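Local coordinates for protein endo-arabinase (Bacteroides thetaiotaomicron, PDB 5C0P) that probably hydrolyses glycosidic bonds in arabinan as a magnesium-binding member of glycosyl hydrolase family 43, at residues A[263-275]-A[286-298]. Residues are numbered along the deposited sequence; the frame is centred on the assembly and turned at random. Where two conformers were deposited one is given.
Sequences MVFKDLKGRLMIS and PVITPIYIKDGKF
Leu272 packs against Ile291, Phe298 and Ile293, its CG lying 3.7 Å from CG2 of Ile291. Its CD2 meets the edge of the Phe298 ring, near the ring plane, at 3.8 Å from CE1, and also touches CD1 of Ile293. With chi1 at -168° CG lies opposite the backbone N, and chi2 of 67° then turns CD2 to the C-terminal ring. With an alanine in its place, CG2 of Ile291, the Phe298 edge and the Ile293 methyl would probably lose their shared packing partner, leaving a gap between the strand and the C-terminal residues. Ile274 continues the apolar row, its CD1 3.8 Å from CD1 of Ile291. The folded chain of the selenomethionine Met273 lies against the Thr289-Pro290 peptide, with SE 3.7 Å from Pro290 CA and CE 3.6 Å from Thr289 C.

These side chains project from an antiparallel beta hairpin of strands 272-278 and 285-290, which together with 260-266 make up the most C-terminal blade of the five-bladed beta-propeller characteristic of family 43. Ile274 and Thr289 form the hydrogen-bonded pair, with 2.9 Å from Ile274 N to Thr289 O and 3.0 Å from Thr289 N to Ile274 O. Past Pro290, Ile291 N still donates to Leu272 O, from 39° above the carbonyl plane.

Further out, Phe265 packs one face on Met273 CB and offers its edge to Ile288 CG2. The type I turn from Asp267 to Gly270 is braced by an Asx turn: Asp267 OD1 accepts from Lys269 N, and from Arg271 N on the opposite face of the carboxylate, while OD2 forms a 2.7 Å salt bridge with Arg271 NH1. Leu220 of strand 217-224 touches both Ile274 and Phe298, joining this blade to the preceding one.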
# COMPACT_ATOMS: atom_id res chain seq x y z
N MSE A 263 -2.60 5.81 -1.73
CA MSE A 263 -2.08 5.51 -3.05
C MSE A 263 -2.75 6.47 -4.04
O MSE A 263 -3.75 7.13 -3.71
CB MSE A 263 -2.29 4.03 -3.42
CG MSE A 263 -3.73 3.54 -3.24
SE MSE A 263 -4.94 3.96 -4.71
CE MSE A 263 -4.11 2.84 -6.07
N VAL A 264 -2.18 6.59 -5.23
CA VAL A 264 -2.78 7.42 -6.26
C VAL A 264 -3.08 6.58 -7.50
O VAL A 264 -2.42 5.56 -7.77
CB VAL A 264 -1.90 8.63 -6.63
CG1 VAL A 264 -1.74 9.57 -5.43
CG2 VAL A 264 -0.54 8.18 -7.13
N PHE A 265 -4.09 7.02 -8.24
CA PHE A 265 -4.50 6.33 -9.45
C PHE A 265 -5.19 7.30 -10.38
O PHE A 265 -5.68 8.35 -9.95
CB PHE A 265 -5.45 5.18 -9.11
CG PHE A 265 -6.77 5.62 -8.51
CD1 PHE A 265 -7.90 5.81 -9.31
CD2 PHE A 265 -6.88 5.82 -7.14
CE1 PHE A 265 -9.11 6.21 -8.75
CE2 PHE A 265 -8.09 6.23 -6.58
CZ PHE A 265 -9.21 6.42 -7.37
N LYS A 266 -5.28 6.93 -11.65
CA LYS A 266 -6.11 7.70 -12.57
C LYS A 266 -7.45 7.02 -12.71
O LYS A 266 -7.52 5.80 -12.92
CB LYS A 266 -5.43 7.86 -13.93
CG LYS A 266 -4.25 8.81 -13.86
CD LYS A 266 -3.60 8.99 -15.21
CE LYS A 266 -2.61 10.14 -15.17
NZ LYS A 266 -1.87 10.28 -16.45
N ASP A 267 -8.52 7.80 -12.57
CA ASP A 267 -9.86 7.26 -12.76
C ASP A 267 -10.12 6.98 -14.25
O ASP A 267 -9.23 7.17 -15.09
CB ASP A 267 -10.95 8.14 -12.11
CG ASP A 267 -11.20 9.45 -12.83
OD1 ASP A 267 -10.72 9.68 -13.96
OD2 ASP A 267 -11.95 10.28 -12.26
N LEU A 268 -11.32 6.50 -14.57
CA LEU A 268 -11.64 6.08 -15.93
C LEU A 268 -11.61 7.23 -16.94
O LEU A 268 -11.52 7.00 -18.15
CB LEU A 268 -12.99 5.36 -15.98
CG LEU A 268 -13.02 4.03 -15.24
CD1 LEU A 268 -14.44 3.52 -15.18
CD2 LEU A 268 -12.12 3.02 -15.94
N LYS A 269 -11.68 8.46 -16.44
CA LYS A 269 -11.59 9.65 -17.28
C LYS A 269 -10.17 10.23 -17.33
O LYS A 269 -9.93 11.24 -18.00
CB LYS A 269 -12.57 10.71 -16.77
CG LYS A 269 -14.02 10.36 -17.02
CD LYS A 269 -14.96 11.43 -16.48
CE LYS A 269 -14.94 11.48 -14.96
NZ LYS A 269 -15.94 12.46 -14.44
N GLY A 270 -9.24 9.60 -16.63
CA GLY A 270 -7.86 10.04 -16.66
C GLY A 270 -7.49 11.03 -15.57
O GLY A 270 -6.36 11.52 -15.55
N ARG A 271 -8.42 11.32 -14.66
CA ARG A 271 -8.16 12.26 -13.56
C ARG A 271 -7.35 11.59 -12.47
O ARG A 271 -7.72 10.53 -11.98
CB ARG A 271 -9.48 12.73 -12.93
CG ARG A 271 -10.28 13.75 -13.72
CD ARG A 271 -11.52 14.17 -12.93
NE ARG A 271 -12.52 13.10 -12.86
CZ ARG A 271 -13.28 12.83 -11.79
NH1 ARG A 271 -14.16 11.84 -11.85
NH2 ARG A 271 -13.15 13.54 -10.68
N LEU A 272 -6.26 12.23 -12.05
CA LEU A 272 -5.47 11.68 -10.95
C LEU A 272 -6.20 11.85 -9.61
O LEU A 272 -6.71 12.94 -9.29
CB LEU A 272 -4.08 12.32 -10.91
CG LEU A 272 -3.02 11.69 -10.01
CD1 LEU A 272 -2.64 10.29 -10.50
CD2 LEU A 272 -1.79 12.60 -9.91
N MSE A 273 -6.27 10.76 -8.85
CA MSE A 273 -6.97 10.72 -7.57
C MSE A 273 -6.05 10.15 -6.50
O MSE A 273 -5.16 9.36 -6.79
CB MSE A 273 -8.19 9.79 -7.65
CG MSE A 273 -9.09 10.01 -8.84
SE MSE A 273 -10.15 11.61 -8.66
CE MSE A 273 -11.24 11.04 -7.17
N ILE A 274 -6.31 10.54 -5.25
CA ILE A 274 -5.67 9.89 -4.10
C ILE A 274 -6.73 9.15 -3.29
O ILE A 274 -7.88 9.59 -3.22
CB ILE A 274 -4.89 10.92 -3.23
CG1 ILE A 274 -4.07 10.20 -2.13
CG2 ILE A 274 -5.84 11.94 -2.62
CD1 ILE A 274 -3.04 11.12 -1.45
N SER A 275 -6.35 8.01 -2.74
CA SER A 275 -7.21 7.23 -1.85
C SER A 275 -6.45 6.92 -0.56
O SER A 275 -5.32 6.40 -0.61
CB SER A 275 -7.63 5.93 -2.54
OG SER A 275 -8.36 5.08 -1.66
N PRO A 286 -12.74 5.63 3.82
CA PRO A 286 -11.95 6.04 2.66
C PRO A 286 -12.21 7.47 2.25
O PRO A 286 -13.36 7.93 2.22
CB PRO A 286 -12.41 5.09 1.55
CG PRO A 286 -13.75 4.58 1.99
CD PRO A 286 -13.71 4.56 3.50
N VAL A 287 -11.13 8.17 1.95
CA VAL A 287 -11.18 9.50 1.39
C VAL A 287 -10.59 9.36 -0.01
O VAL A 287 -9.44 8.95 -0.17
CB VAL A 287 -10.34 10.48 2.23
CG1 VAL A 287 -10.34 11.86 1.60
CG2 VAL A 287 -10.88 10.54 3.66
N ILE A 288 -11.41 9.62 -1.02
CA ILE A 288 -10.98 9.45 -2.41
C ILE A 288 -11.29 10.76 -3.11
O ILE A 288 -12.45 11.12 -3.30
CB ILE A 288 -11.74 8.29 -3.09
CG1 ILE A 288 -11.60 6.99 -2.27
CG2 ILE A 288 -11.23 8.09 -4.52
CD1 ILE A 288 -12.59 5.89 -2.69
N THR A 289 -10.24 11.48 -3.49
CA THR A 289 -10.42 12.85 -3.95
C THR A 289 -9.36 13.20 -5.00
O THR A 289 -8.28 12.59 -5.04
CB THR A 289 -10.37 13.79 -2.73
OG1 THR A 289 -10.78 15.12 -3.08
CG2 THR A 289 -8.98 13.81 -2.13
N PRO A 290 -9.66 14.17 -5.88
CA PRO A 290 -8.66 14.55 -6.88
C PRO A 290 -7.38 15.07 -6.24
O PRO A 290 -7.42 15.70 -5.17
CB PRO A 290 -9.33 15.67 -7.67
CG PRO A 290 -10.80 15.40 -7.51
CD PRO A 290 -10.95 14.84 -6.12
N ILE A 291 -6.26 14.80 -6.89
CA ILE A 291 -4.99 15.31 -6.43
C ILE A 291 -4.22 15.87 -7.61
O ILE A 291 -4.40 15.43 -8.75
CB ILE A 291 -4.19 14.22 -5.70
CG1 ILE A 291 -2.97 14.81 -4.98
CG2 ILE A 291 -3.75 13.14 -6.66
CD1 ILE A 291 -2.27 13.82 -4.07
N TYR A 292 -3.38 16.87 -7.36
CA TYR A 292 -2.72 17.59 -8.42
C TYR A 292 -1.23 17.67 -8.20
O TYR A 292 -0.76 17.66 -7.06
CB TYR A 292 -3.30 19.01 -8.52
CG TYR A 292 -4.79 19.02 -8.77
CD1 TYR A 292 -5.29 19.08 -10.06
CD2 TYR A 292 -5.70 18.97 -7.71
CE1 TYR A 292 -6.65 19.08 -10.30
CE2 TYR A 292 -7.07 18.98 -7.95
CZ TYR A 292 -7.53 19.03 -9.24
OH TYR A 292 -8.89 19.04 -9.50
N ILE A 293 -0.49 17.74 -9.29
CA ILE A 293 0.95 17.89 -9.24
C ILE A 293 1.30 19.34 -9.56
O ILE A 293 0.83 19.90 -10.56
CB ILE A 293 1.63 16.95 -10.23
CG1 ILE A 293 1.38 15.50 -9.81
CG2 ILE A 293 3.12 17.22 -10.31
CD1 ILE A 293 1.35 14.53 -10.96
N LYS A 294 2.09 19.97 -8.70
CA LYS A 294 2.51 21.34 -8.93
C LYS A 294 3.98 21.43 -8.58
O LYS A 294 4.39 21.00 -7.50
CB LYS A 294 1.71 22.31 -8.06
CG LYS A 294 1.88 23.78 -8.43
N ASP A 295 4.78 21.94 -9.51
CA ASP A 295 6.23 22.06 -9.31
C ASP A 295 6.86 20.72 -8.92
O ASP A 295 7.74 20.66 -8.06
CB ASP A 295 6.55 23.15 -8.28
CG ASP A 295 6.07 24.53 -8.72
OD1 ASP A 295 6.21 24.86 -9.92
OD2 ASP A 295 5.55 25.27 -7.86
N GLY A 296 6.38 19.66 -9.54
CA GLY A 296 7.01 18.36 -9.42
C GLY A 296 6.67 17.58 -8.17
O GLY A 296 7.33 16.58 -7.86
N LYS A 297 5.65 18.01 -7.45
CA LYS A 297 5.23 17.29 -6.24
C LYS A 297 3.75 17.48 -5.97
O LYS A 297 3.09 18.28 -6.62
CB LYS A 297 6.06 17.75 -5.04
CG LYS A 297 5.84 19.19 -4.65
CD LYS A 297 6.93 19.66 -3.69
N PHE A 298 3.22 16.74 -5.00
CA PHE A 298 1.80 16.86 -4.65
C PHE A 298 1.57 18.02 -3.69
O PHE A 298 2.51 18.50 -3.05
CB PHE A 298 1.28 15.57 -4.02
CG PHE A 298 1.26 14.40 -4.95
CD1 PHE A 298 0.54 14.44 -6.14
CD2 PHE A 298 1.93 13.23 -4.64
CE1 PHE A 298 0.51 13.35 -7.00
CE2 PHE A 298 1.91 12.13 -5.48
CZ PHE A 298 1.19 12.18 -6.66